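Local coordinates for replication protein B (Plasmid RSF1010, PDB 3H20) that acts as a primase, synthesising the short primers from which replication of the plasmid's DNA strands starts, at residues C242-I245 with A246-L250. Sequence-based numbering, arbitrary orientation.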
loop_
_atom_site.group_PDB
_atom_site.type_symbol
_atom_site.label_atom_id
_atom_site.label_comp_id
_atom_site.label_asym_id
_atom_site.label_seq_id
_atom_site.Cartn_x
_atom_site.Cartn_y
_atom_site.Cartn_z
ATOM N N CYS A 242 -22.082 -30.929 22.369
ATOM C CA CYS A 242 -21.898 -29.675 21.638
ATOM C C CYS A 242 -21.299 -28.607 22.552
ATOM O O CYS A 242 -20.310 -27.959 22.187
ATOM C CB CYS A 242 -23.225 -29.170 21.053
ATOM S SG CYS A 242 -23.893 -30.134 19.679
ATOM N N ASP A 243 -21.898 -28.431 23.733
ATOM C CA ASP A 243 -21.376 -27.505 24.740
ATOM C C ASP A 243 -19.916 -27.820 25.066
ATOM O O ASP A 243 -19.078 -26.922 25.112
ATOM C CB ASP A 243 -22.184 -27.581 26.040
ATOM C CG ASP A 243 -23.450 -26.720 26.023
ATOM O OD1 ASP A 243 -23.700 -25.970 25.056
ATOM O OD2 ASP A 243 -24.205 -26.801 27.013
ATOM N N PHE A 244 -19.629 -29.098 25.309
ATOM C CA PHE A 244 -18.290 -29.534 25.691
ATOM C C PHE A 244 -17.255 -29.145 24.623
ATOM O O PHE A 244 -16.192 -28.615 24.947
ATOM C CB PHE A 244 -18.271 -31.046 25.937
ATOM C CG PHE A 244 -16.922 -31.580 26.321
ATOM C CD1 PHE A 244 -16.527 -31.612 27.652
ATOM C CD2 PHE A 244 -16.038 -32.040 25.350
ATOM C CE1 PHE A 244 -15.272 -32.103 28.012
ATOM C CE2 PHE A 244 -14.779 -32.522 25.700
ATOM C CZ PHE A 244 -14.401 -32.557 27.034
ATOM N N ILE A 245 -17.566 -29.428 23.361
ATOM C CA ILE A 245 -16.641 -29.123 22.263
ATOM C C ILE A 245 -16.465 -27.610 22.061
ATOM O O ILE A 245 -15.348 -27.138 21.828
ATOM C CB ILE A 245 -17.052 -29.824 20.934
ATOM C CG1 ILE A 245 -17.047 -31.350 21.106
ATOM C CG2 ILE A 245 -16.119 -29.411 19.802
ATOM C CD1 ILE A 245 -17.537 -32.133 19.903
ATOM N N ALA A 246 -17.560 -26.855 22.141
ATOM C CA ALA A 246 -17.486 -25.395 22.052
ATOM C C ALA A 246 -16.652 -24.819 23.209
ATOM O O ALA A 246 -15.762 -23.990 22.990
ATOM C CB ALA A 246 -18.896 -24.776 22.021
ATOM N N ALA A 247 -16.913 -25.288 24.426
ATOM C CA ALA A 247 -16.142 -24.862 25.602
ATOM C C ALA A 247 -14.657 -25.185 25.451
ATOM O O ALA A 247 -13.803 -24.375 25.812
ATOM C CB ALA A 247 -16.701 -25.493 26.881
ATOM N N GLN A 248 -14.352 -26.367 24.920
ATOM C CA GLN A 248 -12.957 -26.759 24.692
ATOM C C GLN A 248 -12.267 -25.807 23.703
ATOM O O GLN A 248 -11.099 -25.452 23.892
ATOM C CB GLN A 248 -12.863 -28.209 24.209
ATOM C CG GLN A 248 -11.424 -28.681 24.027
ATOM C CD GLN A 248 -11.287 -29.901 23.151
ATOM O OE1 GLN A 248 -12.273 -30.419 22.630
ATOM N NE2 GLN A 248 -10.038 -30.359 22.963
ATOM N N LYS A 249 -12.993 -25.397 22.661
ATOM C CA LYS A 249 -12.454 -24.487 21.646
ATOM C C LYS A 249 -12.203 -23.090 22.213
ATOM O O LYS A 249 -11.112 -22.546 22.052
ATOM C CB LYS A 249 -13.366 -24.428 20.420
ATOM C CG LYS A 249 -13.132 -25.559 19.429
ATOM C CD LYS A 249 -14.396 -25.882 18.647
ATOM C CE LYS A 249 -14.098 -26.660 17.365
ATOM N NZ LYS A 249 -13.433 -27.973 17.617
ATOM N N LEU A 250 -13.209 -22.534 22.889
ATOM C CA LEU A 250 -13.086 -21.255 23.595
ATOM C C LEU A 250 -11.967 -21.239 24.646
ATOM O O LEU A 250 -11.201 -20.277 24.718
ATOM C CB LEU A 250 -14.425 -20.858 24.237
ATOM C CG LEU A 250 -15.378 -19.961 23.433
ATOM C CD1 LEU A 250 -15.810 -20.611 22.120
ATOM C CD2 LEU A 250 -16.605 -19.578 24.282
#
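A247 N gives its hydrogen to D243 O at 2.8 Å, one of four successive i to i+4 bonds in helix 239-252. A246 N reaches C242 O at 3.0 Å in the same way, with an N-H...O angle of 168°. The bonds from Q248 N to F244 O and from K249 N to I245 O are less straight, and their donors are tilted from the carbonyl planes. I245 and K249 run side by side in the same direction. The lysine chain bends at its last torsion (chi4 61°), which brings NZ within 3.7 Å of I245 CG2. K249 CD also lies 3.6 Å from I245 O. An alanine in place of K249 would probably leave I245 CG2 without the lysine chain alongside it, and E227 of helix 220-234 without the side chain that touches it. The extended Q248 chain, CG anti to the backbone N (chi1 -177°), brings OE1 no nearer than 4.5 Å to F244 CE2, obliquely to the ring. A247 meets I260 of helix 257-267 and, with F244, helix 279-291. The buried carboxylate of D243 hydrogen-bonds to Y224, S268 and Y282, a polar link from this helix to helices 220-234 and 279-291 within the mainly apolar C-terminal bundle.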